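Local coordinates for protein type I modular polyketide synthase (PDB 6IYR) that probably selects a malonyl-type extender unit from coenzyme A and loads it onto the acyl carrier protein during assembly of the salinomycin polyketide chain, at residues 125-130 with 389-394; 187-192 with 248-253; 382-387 with 411-416. All coordinates share one frame; numbering follows the deposited sequence.

Contact 1 of 3, residues 125-130 with 389-394; sequences ADRTVF and RGHGAF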
ATOM      1  N   ALA A 125       1.507  12.415 -12.082  1.00 36.90           N
ATOM      2  CA  ALA A 125       1.063  12.071 -10.737  1.00 36.65           C
ATOM      3  C   ALA A 125      -0.413  11.788 -10.679  1.00 31.76           C
ATOM      4  O   ALA A 125      -0.894  11.006  -9.837  1.00 28.98           O
ATOM      5  CB  ALA A 125       1.423  13.191  -9.764  1.00 43.87           C
ATOM      6  N   ASP A 126      -1.155  12.357 -11.613  1.00 33.83           N
ATOM      7  CA  ASP A 126      -2.591  12.098 -11.667  1.00 34.29           C
ATOM      8  C   ASP A 126      -2.905  10.761 -12.317  1.00 33.88           C
ATOM      9  O   ASP A 126      -4.044  10.327 -12.357  1.00 33.41           O
ATOM     10  CB  ASP A 126      -3.327  13.221 -12.436  1.00 43.94           C
ATOM     11  CG  ASP A 126      -2.711  13.498 -13.795  1.00 44.18           C
ATOM     12  OD1 ASP A 126      -1.757  12.802 -14.194  1.00 53.93           O
ATOM     13  OD2 ASP A 126      -3.147  14.467 -14.429  1.00 62.88           O
ATOM     14  N   ARG A 127      -1.921  10.155 -12.938  1.00 28.82           N
ATOM     15  CA  ARG A 127      -2.114   8.781 -13.335  1.00 37.78           C
ATOM     16  C   ARG A 127      -1.597   7.858 -12.261  1.00 31.94           C
ATOM     17  O   ARG A 127      -0.594   7.168 -12.418  1.00 31.00           O
ATOM     18  CB  ARG A 127      -1.459   8.548 -14.666  1.00 39.37           C
ATOM     19  CG  ARG A 127      -2.113   9.432 -15.704  1.00 43.95           C
ATOM     20  CD  ARG A 127      -1.968   8.828 -17.071  1.00 53.63           C
ATOM     21  NE  ARG A 127      -0.604   9.033 -17.500  1.00 53.46           N
ATOM     22  CZ  ARG A 127       0.179   8.096 -18.001  1.00 41.41           C
ATOM     23  NH1 ARG A 127       1.401   8.429 -18.381  1.00 50.64           N
ATOM     24  NH2 ARG A 127      -0.272   6.870 -18.191  1.00 50.89           N
ATOM     25  N   THR A 128      -2.328   7.818 -11.167  1.00 28.84           N
ATOM     26  CA  THR A 128      -1.725   7.302  -9.966  1.00 34.21           C
ATOM     27  C   THR A 128      -1.833   5.772  -9.864  1.00 29.89           C
ATOM     28  O   THR A 128      -2.873   5.173 -10.147  1.00 30.72           O
ATOM     29  CB  THR A 128      -2.112   8.130  -8.717  1.00 38.96           C
ATOM     30  OG1 THR A 128      -2.300   7.309  -7.556  1.00 51.00           O
ATOM     31  CG2 THR A 128      -3.278   8.995  -8.980  1.00 34.42           C
ATOM     32  N   VAL A 129      -0.703   5.149  -9.530  1.00 31.08           N
ATOM     33  CA  VAL A 129      -0.642   3.711  -9.391  1.00 26.75           C
ATOM     34  C   VAL A 129      -0.923   3.285  -7.960  1.00 26.46           C
ATOM     35  O   VAL A 129      -0.298   3.809  -7.007  1.00 27.77           O
ATOM     36  CB  VAL A 129       0.741   3.207  -9.781  1.00 27.19           C
ATOM     37  CG1 VAL A 129       0.804   1.714  -9.564  1.00 25.69           C
ATOM     38  CG2 VAL A 129       1.047   3.568 -11.211  1.00 28.44           C
ATOM     39  N   PHE A 130      -1.896   2.404  -7.771  1.00 21.76           N
ATOM     40  CA  PHE A 130      -2.098   1.791  -6.447  1.00 24.53           C
ATOM     41  C   PHE A 130      -1.237   0.497  -6.280  1.00 28.32           C
ATOM     42  O   PHE A 130      -1.327  -0.436  -7.095  1.00 27.67           O
ATOM     43  CB  PHE A 130      -3.566   1.448  -6.180  1.00 27.90           C
ATOM     44  CG  PHE A 130      -4.471   2.650  -5.911  1.00 31.20           C
ATOM     45  CD1 PHE A 130      -4.026   3.957  -6.099  1.00 30.86           C
ATOM     46  CD2 PHE A 130      -5.820   2.445  -5.655  1.00 34.15           C
ATOM     47  CE1 PHE A 130      -4.888   5.024  -5.912  1.00 34.00           C
ATOM     48  CE2 PHE A 130      -6.711   3.516  -5.509  1.00 34.48           C
ATOM     49  CZ  PHE A 130      -6.233   4.803  -5.642  1.00 30.78           C
ATOM     50  N   ARG A 389       5.960   4.234 -18.883  1.00 33.36           N
ATOM     51  CA  ARG A 389       4.710   4.764 -19.360  1.00 37.26           C
ATOM     52  C   ARG A 389       4.317   6.100 -18.726  1.00 35.44           C
ATOM     53  O   ARG A 389       3.239   6.610 -18.999  1.00 36.63           O
ATOM     54  CB  ARG A 389       3.619   3.709 -19.203  1.00 35.82           C
ATOM     55  CG  ARG A 389       3.914   2.497 -20.097  1.00 37.62           C
ATOM     56  CD  ARG A 389       3.116   1.298 -19.679  1.00 31.92           C
ATOM     57  NE  ARG A 389       1.679   1.531 -19.785  1.00 44.02           N
ATOM     58  CZ  ARG A 389       0.977   1.299 -20.896  1.00 52.48           C
ATOM     59  NH1 ARG A 389       1.601   0.827 -21.954  1.00 46.92           N
ATOM     60  NH2 ARG A 389      -0.337   1.523 -20.958  1.00 49.25           N
ATOM     61  N   GLY A 390       5.228   6.734 -17.987  1.00 37.72           N
ATOM     62  CA  GLY A 390       4.975   8.092 -17.488  1.00 33.96           C
ATOM     63  C   GLY A 390       4.147   8.227 -16.228  1.00 39.17           C
ATOM     64  O   GLY A 390       3.737   9.318 -15.886  1.00 44.30           O
ATOM     65  N   HIS A 391       3.910   7.144 -15.501  1.00 29.33           N
ATOM     66  CA  HIS A 391       3.210   7.285 -14.252  1.00 33.48           C
ATOM     67  C   HIS A 391       4.103   7.999 -13.238  1.00 30.76           C
ATOM     68  O   HIS A 391       5.306   7.776 -13.209  1.00 32.48           O
ATOM     69  CB  HIS A 391       2.805   5.930 -13.718  1.00 33.86           C
ATOM     70  CG  HIS A 391       1.738   5.270 -14.517  1.00 32.46           C
ATOM     71  ND1 HIS A 391       0.411   5.340 -14.171  1.00 32.72           N
ATOM     72  CD2 HIS A 391       1.803   4.500 -15.633  1.00 32.32           C
ATOM     73  CE1 HIS A 391      -0.303   4.660 -15.056  1.00 39.01           C
ATOM     74  NE2 HIS A 391       0.519   4.171 -15.968  1.00 34.34           N
ATOM     75  N   GLY A 392       3.525   8.924 -12.471  1.00 30.35           N
ATOM     76  CA  GLY A 392       4.336   9.826 -11.649  1.00 33.35           C
ATOM     77  C   GLY A 392       4.180   9.590 -10.165  1.00 27.58           C
ATOM     78  O   GLY A 392       4.936  10.132  -9.361  1.00 34.25           O
ATOM     79  N   ALA A 393       3.131   8.865  -9.784  1.00 30.80           N
ATOM     80  CA  ALA A 393       2.854   8.651  -8.375  1.00 31.62           C
ATOM     81  C   ALA A 393       2.420   7.229  -8.072  1.00 36.13           C
ATOM     82  O   ALA A 393       1.575   6.668  -8.763  1.00 29.98           O
ATOM     83  CB  ALA A 393       1.803   9.617  -7.858  1.00 28.62           C
ATOM     84  N   PHE A 394       3.040   6.670  -7.035  1.00 32.11           N
ATOM     85  CA  PHE A 394       2.705   5.363  -6.521  1.00 33.16           C
ATOM     86  C   PHE A 394       2.206   5.437  -5.097  1.00 30.18           C
ATOM     87  O   PHE A 394       2.907   5.909  -4.186  1.00 28.63           O
ATOM     88  CB  PHE A 394       3.956   4.477  -6.562  1.00 27.76           C
ATOM     89  CG  PHE A 394       4.425   4.201  -7.946  1.00 31.51           C
ATOM     90  CD1 PHE A 394       5.160   5.130  -8.627  1.00 31.63           C
ATOM     91  CD2 PHE A 394       4.116   2.999  -8.580  1.00 27.71           C
ATOM     92  CE1 PHE A 394       5.548   4.904  -9.937  1.00 38.43           C
ATOM     93  CE2 PHE A 394       4.606   2.728  -9.842  1.00 25.88           C
ATOM     94  CZ  PHE A 394       5.263   3.694 -10.543  1.00 31.61           C
TER
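With CG anti to the carbonyl carbon (chi1 -70°), the His391 side chain presents ND1 to Arg127 O, while a bend at chi3 (-75°) brings Arg127 NH2 over one face of the same ring, the two planes 43° apart. His391 ND1 donates to Arg127 O at 2.7 Å, with the acceptor in the ring plane although the donor is tilted from the carbonyl plane. Arg127 NH2 is offset toward the ring's rim, 3.6 Å from His391 NE2. At the guanidinium edge, Arg127 NH1 gives a nearly straight, in-plane bond of 2.7 Å to Arg389 O. That carbonyl lies just past helix 379-388, where Gly390 with its positive phi is the C-prime residue of a Schellman motif, and the positive guanidinium would probably be favoured beside a carbonyl at this helix C-terminus.

Beyond this loop the segments become neighbouring central strands of a four-stranded parallel sheet, consistent with the alpha/beta-hydrolase-like subdomain of acyltransferases. Val129 N donates to Ala393 O at 2.8 Å. Val129 and Phe394 form a parallel bridge and send their side chains side by side onto one face, covered by Leu386. There Val129 CB sits 3.6 Å from Phe394 CD2, and CG2 makes an off-centre CH-pi contact with the ring. Val129 CG2 also lies 3.5 Å from His391 ND1, the two side chains crossing at about a right angle. Nearer the chain start, Ala125 CB meets Ala393 CB at 4.1 Å.

Contact 2 of 3, residues 187-192 with 248-253; sequences RVDVVQ and ALLALA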
ATOM      1  N   ARG A 187      -1.212 -16.966  12.542  1.00 28.25           N
ATOM      2  CA  ARG A 187      -1.818 -17.936  11.657  1.00 26.50           C
ATOM      3  C   ARG A 187      -1.939 -17.333  10.275  1.00 32.44           C
ATOM      4  O   ARG A 187      -2.635 -16.323  10.085  1.00 23.84           O
ATOM      5  CB  ARG A 187      -3.198 -18.358  12.177  1.00 29.74           C
ATOM      6  CG  ARG A 187      -3.095 -19.463  13.208  1.00 26.73           C
ATOM      7  CD  ARG A 187      -4.436 -19.750  13.857  1.00 27.22           C
ATOM      8  NE  ARG A 187      -5.497 -20.020  12.897  1.00 26.09           N
ATOM      9  CZ  ARG A 187      -6.782 -20.088  13.237  1.00 27.09           C
ATOM     10  NH1 ARG A 187      -7.705 -20.303  12.320  1.00 33.72           N
ATOM     11  NH2 ARG A 187      -7.154 -19.952  14.508  1.00 27.32           N
ATOM     12  N   VAL A 188      -1.357 -18.018   9.290  1.00 23.20           N
ATOM     13  CA  VAL A 188      -1.400 -17.550   7.912  1.00 27.83           C
ATOM     14  C   VAL A 188      -2.848 -17.444   7.374  1.00 22.93           C
ATOM     15  O   VAL A 188      -3.147 -16.537   6.600  1.00 23.87           O
ATOM     16  CB  VAL A 188      -0.485 -18.403   6.989  1.00 37.70           C
ATOM     17  CG1 VAL A 188      -0.991 -19.830   6.864  1.00 40.04           C
ATOM     18  CG2 VAL A 188      -0.344 -17.767   5.609  1.00 50.73           C
ATOM     19  N   ASP A 189      -3.743 -18.288   7.866  1.00 21.60           N
ATOM     20  CA  ASP A 189      -5.118 -18.303   7.415  1.00 25.49           C
ATOM     21  C   ASP A 189      -5.907 -17.180   8.031  1.00 25.83           C
ATOM     22  O   ASP A 189      -7.015 -16.957   7.638  1.00 25.47           O
ATOM     23  CB  ASP A 189      -5.823 -19.655   7.698  1.00 28.38           C
ATOM     24  CG  ASP A 189      -5.987 -19.973   9.179  1.00 29.98           C
ATOM     25  OD1 ASP A 189      -4.993 -19.875   9.953  1.00 29.01           O
ATOM     26  OD2 ASP A 189      -7.077 -20.499   9.556  1.00 26.37           O
ATOM     27  N   VAL A 190      -5.342 -16.521   9.035  1.00 26.10           N
ATOM     28  CA  VAL A 190      -5.961 -15.340   9.673  1.00 25.05           C
ATOM     29  C   VAL A 190      -5.359 -14.077   9.075  1.00 24.21           C
ATOM     30  O   VAL A 190      -6.081 -13.180   8.608  1.00 25.18           O
ATOM     31  CB  VAL A 190      -5.738 -15.382  11.180  1.00 23.00           C
ATOM     32  CG1 VAL A 190      -6.270 -14.117  11.861  1.00 25.82           C
ATOM     33  CG2 VAL A 190      -6.468 -16.582  11.747  1.00 22.00           C
ATOM     34  N   VAL A 191      -4.034 -14.005   9.049  1.00 24.88           N
ATOM     35  CA  VAL A 191      -3.401 -12.751   8.725  1.00 22.66           C
ATOM     36  C   VAL A 191      -3.649 -12.367   7.281  1.00 27.40           C
ATOM     37  O   VAL A 191      -3.809 -11.191   6.997  1.00 20.47           O
ATOM     38  CB  VAL A 191      -1.916 -12.677   9.113  1.00 22.86           C
ATOM     39  CG1 VAL A 191      -0.996 -13.566   8.275  1.00 26.16           C
ATOM     40  CG2 VAL A 191      -1.428 -11.255   9.005  1.00 29.33           C
ATOM     41  N   GLN A 192      -3.604 -13.328   6.356  1.00 24.05           N
ATOM     42  CA  GLN A 192      -3.651 -12.980   4.940  1.00 21.92           C
ATOM     43  C   GLN A 192      -5.006 -12.359   4.524  1.00 20.83           C
ATOM     44  O   GLN A 192      -5.048 -11.317   3.873  1.00 24.15           O
ATOM     45  CB  GLN A 192      -3.253 -14.170   4.026  1.00 22.64           C
ATOM     46  CG  GLN A 192      -1.782 -14.520   4.191  1.00 23.36           C
ATOM     47  CD  GLN A 192      -1.177 -15.430   3.120  1.00 27.27           C
ATOM     48  OE1 GLN A 192      -0.008 -15.789   3.195  1.00 31.10           O
ATOM     49  NE2 GLN A 192      -1.949 -15.791   2.138  1.00 27.33           N
ATOM     50  N   ALA A 248      -4.583 -23.239   2.505  1.00 23.84           N
ATOM     51  CA  ALA A 248      -3.739 -24.288   1.907  1.00 26.67           C
ATOM     52  C   ALA A 248      -2.313 -24.110   2.401  1.00 27.69           C
ATOM     53  O   ALA A 248      -1.630 -25.086   2.756  1.00 27.26           O
ATOM     54  CB  ALA A 248      -3.797 -24.213   0.392  1.00 26.27           C
ATOM     55  N   LEU A 249      -1.897 -22.849   2.509  1.00 24.91           N
ATOM     56  CA  LEU A 249      -0.588 -22.487   3.035  1.00 26.01           C
ATOM     57  C   LEU A 249      -0.266 -22.952   4.448  1.00 27.60           C
ATOM     58  O   LEU A 249       0.884 -22.932   4.870  1.00 26.82           O
ATOM     59  CB  LEU A 249      -0.412 -20.962   3.033  1.00 32.22           C
ATOM     60  CG  LEU A 249       0.237 -20.366   1.789  1.00 37.67           C
ATOM     61  CD1 LEU A 249       0.355 -18.854   1.898  1.00 40.38           C
ATOM     62  CD2 LEU A 249       1.594 -20.982   1.483  1.00 35.18           C
ATOM     63  N   LEU A 250      -1.291 -23.226   5.226  1.00 24.25           N
ATOM     64  CA  LEU A 250      -1.100 -23.833   6.521  1.00 26.71           C
ATOM     65  C   LEU A 250      -0.161 -25.027   6.453  1.00 24.91           C
ATOM     66  O   LEU A 250       0.582 -25.289   7.404  1.00 27.02           O
ATOM     67  CB  LEU A 250      -2.435 -24.302   7.042  1.00 31.06           C
ATOM     68  CG  LEU A 250      -3.252 -23.478   8.026  1.00 35.31           C
ATOM     69  CD1 LEU A 250      -2.634 -22.190   8.457  1.00 31.19           C
ATOM     70  CD2 LEU A 250      -4.713 -23.359   7.662  1.00 32.30           C
ATOM     71  N   ALA A 251      -0.149 -25.728   5.327  1.00 26.14           N
ATOM     72  CA  ALA A 251       0.642 -26.955   5.228  1.00 24.03           C
ATOM     73  C   ALA A 251       2.093 -26.624   5.050  1.00 25.72           C
ATOM     74  O   ALA A 251       2.914 -27.524   5.059  1.00 31.13           O
ATOM     75  CB  ALA A 251       0.168 -27.791   4.044  1.00 27.42           C
ATOM     76  N   LEU A 252       2.411 -25.370   4.741  1.00 24.23           N
ATOM     77  CA  LEU A 252       3.811 -24.971   4.583  1.00 24.77           C
ATOM     78  C   LEU A 252       4.402 -24.251   5.775  1.00 26.16           C
ATOM     79  O   LEU A 252       5.628 -24.029   5.835  1.00 27.67           O
ATOM     80  CB  LEU A 252       4.017 -24.107   3.340  1.00 28.12           C
ATOM     81  CG  LEU A 252       3.732 -24.739   1.984  1.00 30.17           C
ATOM     82  CD1 LEU A 252       4.424 -23.895   0.927  1.00 37.70           C
ATOM     83  CD2 LEU A 252       4.162 -26.180   1.907  1.00 47.26           C
ATOM     84  N   ALA A 253       3.556 -23.880   6.722  1.00 28.91           N
ATOM     85  CA  ALA A 253       3.984 -23.019   7.838  1.00 30.52           C
ATOM     86  C   ALA A 253       4.937 -23.775   8.733  1.00 32.60           C
ATOM     87  O   ALA A 253       4.706 -24.935   9.022  1.00 28.50           O
ATOM     88  CB  ALA A 253       2.786 -22.554   8.655  1.00 37.97           C
TER
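Apolar contact carries most of this junction, in which Val188 turns one methyl to Leu249 and the other to Leu250. Val188 CG2, anti to its own backbone nitrogen, meets Leu249 CD1 at 3.9 Å, the two side chains crossing at about a right angle. Val188 CG1 is modelled 3.3 Å from Leu250 CD1; this is tighter than usual for two carbons, and because both Leu250 torsions lie away from staggered values the exact fit is doubtful. Leu250 also spreads over Asp189, with Leu250 CD2 3.9 Å from Asp189 CB. Further along the helix, the extended Gln192 chain brings its amide end against the CD1 methyl of Leu249.

Hydrogen bonds form within residues 187-192, and none link the two segments. Arg187 grips Asp189 side-on: Arg187 NE meets Asp189 OD1 at 3.0 Å and NH1 meets OD2 at 2.8 Å, each oxygen approached on its syn side. This bidentate salt bridge fixes the rotation of the carboxylate that Leu250 packs against. Arg187 is also the N-cap residue.

The Gln192 side chain is about 3 Å from a bound phosphate, probably from the crystallisation liquor, and lies near, without touching, Ser220 of a probable nucleophile elbow. The contact joins the first turn of helix 188-208 to the 3-10 turn after helix 235-248, whose Arg245 and Ala246 touch Gln192 and whose Lys247 touches Asp189; strand 257-261 follows that turn.

Contact 3 of 3, residues 382-387 with 411-416; sequences AVRTLL and IDAVGA
Hydrophobic packing centres on Leu387, which points from helix 379-388 into the end of helix 404-414 and reaches three residues there. Leu387 CG rests 3.9 Å from Ala416 CB, while Leu387 CD2 touches the backbone of Ile411 at its CA, 4.1 Å away. Leu387 CD2 also approaches Val414 CG2 at 4.2 Å, the two side chains meeting at a slant. One leucine thus bridges the last helical turn and Ala416, two residues beyond the helix end.

That turn closes with a Schellman motif. Gly415, with positive phi, is its C-prime residue; Ala416 N returns to Ile411 O at 3.3 Å, so the chain folds back and carries the Ala416 methyl toward Leu387. In the wider fold, helix 404-414 is the connection of a beta-alpha-beta unit between the parallel neighbours 393-396 and 419-421, and helix 379-388 leads into the first of them. Leu387 also touches Phe394 of that strand and Thr410, directly before Ile411.

The charged group contributes mainly by its flat side. Arg384 runs out straight from CG to NE (chi2 179°, chi3 -180°) and passes Val414 pointing the other way. Val414 CG2 lies over one guanidinium face, 3.7 Å from Arg384 NH2, and the Ala413 methyl, CB, comes up obliquely to Arg384 NH1 at 4.3 Å. A salt bridge from Arg384 NE to Glu380 OE2, one turn back on its own helix, steadies the group.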
ATOM      1  N   ALA A 382       7.594  -4.494 -12.993  1.00 24.40           N
ATOM      2  CA  ALA A 382       6.340  -3.816 -13.138  1.00 26.87           C
ATOM      3  C   ALA A 382       6.507  -2.325 -12.914  1.00 31.71           C
ATOM      4  O   ALA A 382       5.993  -1.527 -13.662  1.00 31.09           O
ATOM      5  CB  ALA A 382       5.342  -4.373 -12.164  1.00 32.98           C
ATOM      6  N   VAL A 383       7.272  -1.958 -11.899  1.00 26.69           N
ATOM      7  CA  VAL A 383       7.486  -0.560 -11.610  1.00 25.73           C
ATOM      8  C   VAL A 383       8.193   0.131 -12.768  1.00 28.81           C
ATOM      9  O   VAL A 383       7.822   1.217 -13.153  1.00 29.37           O
ATOM     10  CB  VAL A 383       8.255  -0.350 -10.296  1.00 31.00           C
ATOM     11  CG1 VAL A 383       8.633   1.108 -10.138  1.00 32.60           C
ATOM     12  CG2 VAL A 383       7.431  -0.814  -9.117  1.00 28.64           C
ATOM     13  N   ARG A 384       9.182  -0.533 -13.339  1.00 31.08           N
ATOM     14  CA  ARG A 384       9.914   0.012 -14.460  1.00 29.18           C
ATOM     15  C   ARG A 384       8.981   0.211 -15.645  1.00 27.41           C
ATOM     16  O   ARG A 384       9.057   1.198 -16.323  1.00 29.01           O
ATOM     17  CB  ARG A 384      11.092  -0.876 -14.822  1.00 34.84           C
ATOM     18  CG  ARG A 384      12.290  -0.692 -13.912  1.00 38.99           C
ATOM     19  CD  ARG A 384      13.432  -1.606 -14.279  1.00 38.56           C
ATOM     20  NE  ARG A 384      14.566  -1.418 -13.392  1.00 44.92           N
ATOM     21  CZ  ARG A 384      15.561  -0.586 -13.640  1.00 43.98           C
ATOM     22  NH1 ARG A 384      16.554  -0.463 -12.787  1.00 44.74           N
ATOM     23  NH2 ARG A 384      15.558   0.123 -14.747  1.00 47.73           N
ATOM     24  N   THR A 385       8.098  -0.741 -15.872  1.00 27.37           N
ATOM     25  CA  THR A 385       7.124  -0.637 -16.938  1.00 31.99           C
ATOM     26  C   THR A 385       6.259   0.611 -16.750  1.00 35.37           C
ATOM     27  O   THR A 385       6.069   1.389 -17.690  1.00 33.14           O
ATOM     28  CB  THR A 385       6.258  -1.884 -16.946  1.00 30.60           C
ATOM     29  OG1 THR A 385       7.067  -2.948 -17.436  1.00 30.56           O
ATOM     30  CG2 THR A 385       5.045  -1.747 -17.844  1.00 32.81           C
ATOM     31  N   LEU A 386       5.800   0.845 -15.520  1.00 29.47           N
ATOM     32  CA  LEU A 386       4.911   1.975 -15.263  1.00 33.03           C
ATOM     33  C   LEU A 386       5.620   3.323 -15.361  1.00 31.67           C
ATOM     34  O   LEU A 386       5.092   4.291 -15.916  1.00 29.71           O
ATOM     35  CB  LEU A 386       4.196   1.820 -13.925  1.00 29.13           C
ATOM     36  CG  LEU A 386       3.307   0.589 -13.939  1.00 25.64           C
ATOM     37  CD1 LEU A 386       2.766   0.225 -12.581  1.00 32.34           C
ATOM     38  CD2 LEU A 386       2.132   0.796 -14.866  1.00 29.72           C
ATOM     39  N   LEU A 387       6.857   3.338 -14.916  1.00 29.94           N
ATOM     40  CA  LEU A 387       7.682   4.512 -14.984  1.00 30.63           C
ATOM     41  C   LEU A 387       7.879   4.886 -16.439  1.00 39.32           C
ATOM     42  O   LEU A 387       7.730   6.046 -16.818  1.00 27.71           O
ATOM     43  CB  LEU A 387       9.024   4.209 -14.352  1.00 32.90           C
ATOM     44  CG  LEU A 387       9.331   4.828 -12.994  1.00 37.72           C
ATOM     45  CD1 LEU A 387       8.156   5.402 -12.211  1.00 37.91           C
ATOM     46  CD2 LEU A 387      10.212   3.915 -12.188  1.00 31.14           C
ATOM     47  N   ILE A 411      12.779   4.032  -8.815  1.00 32.96           N
ATOM     48  CA  ILE A 411      12.638   5.436  -9.249  1.00 29.13           C
ATOM     49  C   ILE A 411      14.007   6.079  -9.308  1.00 33.00           C
ATOM     50  O   ILE A 411      14.348   6.731 -10.289  1.00 36.53           O
ATOM     51  CB  ILE A 411      11.769   6.258  -8.262  1.00 31.54           C
ATOM     52  CG1 ILE A 411      10.338   5.771  -8.315  1.00 28.37           C
ATOM     53  CG2 ILE A 411      11.846   7.765  -8.559  1.00 32.57           C
ATOM     54  CD1 ILE A 411       9.397   6.451  -7.358  1.00 33.56           C
ATOM     55  N   ASP A 412      14.788   5.932  -8.248  1.00 33.89           N
ATOM     56  CA  ASP A 412      16.096   6.580  -8.203  1.00 36.61           C
ATOM     57  C   ASP A 412      17.014   6.053  -9.282  1.00 39.75           C
ATOM     58  O   ASP A 412      17.829   6.791  -9.810  1.00 38.14           O
ATOM     59  CB  ASP A 412      16.782   6.410  -6.832  1.00 36.50           C
ATOM     60  CG  ASP A 412      16.104   7.221  -5.725  1.00 37.80           C
ATOM     61  OD1 ASP A 412      15.213   8.015  -6.044  1.00 39.99           O
ATOM     62  OD2 ASP A 412      16.352   6.956  -4.520  1.00 39.99           O
ATOM     63  N   ALA A 413      16.991   4.759  -9.541  1.00 41.77           N
ATOM     64  CA  ALA A 413      17.955   4.221 -10.478  1.00 40.34           C
ATOM     65  C   ALA A 413      17.528   4.588 -11.892  1.00 40.74           C
ATOM     66  O   ALA A 413      18.339   4.695 -12.782  1.00 41.80           O
ATOM     67  CB  ALA A 413      18.058   2.717 -10.330  1.00 40.53           C
ATOM     68  N   VAL A 414      16.234   4.696 -12.128  1.00 39.11           N
ATOM     69  CA  VAL A 414      15.773   5.103 -13.443  1.00 41.26           C
ATOM     70  C   VAL A 414      15.997   6.602 -13.652  1.00 40.87           C
ATOM     71  O   VAL A 414      16.030   7.080 -14.772  1.00 39.30           O
ATOM     72  CB  VAL A 414      14.282   4.790 -13.611  1.00 45.96           C
ATOM     73  CG1 VAL A 414      13.759   5.387 -14.906  1.00 47.90           C
ATOM     74  CG2 VAL A 414      14.078   3.283 -13.614  1.00 49.33           C
ATOM     75  N   GLY A 415      16.000   7.352 -12.565  1.00 41.52           N
ATOM     76  CA  GLY A 415      16.033   8.814 -12.632  1.00 48.67           C
ATOM     77  C   GLY A 415      14.706   9.439 -13.011  1.00 43.64           C
ATOM     78  O   GLY A 415      14.675  10.522 -13.545  1.00 47.24           O
ATOM     79  N   ALA A 416      13.597   8.778 -12.716  1.00 42.85           N
ATOM     80  CA  ALA A 416      12.293   9.315 -13.098  1.00 47.44           C
ATOM     81  C   ALA A 416      11.843  10.350 -12.078  1.00 46.94           C
ATOM     82  O   ALA A 416      12.216  10.294 -10.912  1.00 42.45           O
ATOM     83  CB  ALA A 416      11.271   8.194 -13.187  1.00 47.50           C
TER

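How the contacts relate
From the N terminus, residues 125-130 open contact 1, which closes only at 389-394, after a loop of more than 250 residues. Contact 2, 187-192 with 248-253, lies wholly within that span and closes a much shorter loop, tying the start of helix 188-208 to the turn after helix 235-248 on the opposite side of the chain's centre; its centre is 33 Å from that of contact 1. Residues 382-387 then open contact 3 before contact 1 has closed, and 411-416 complete it afterwards, so contacts 1 and 3 cross. Their centres lie 11 Å apart and they touch, with Leu386 and Leu387 resting on the central strands, which packs helix 379-388 against the sheet.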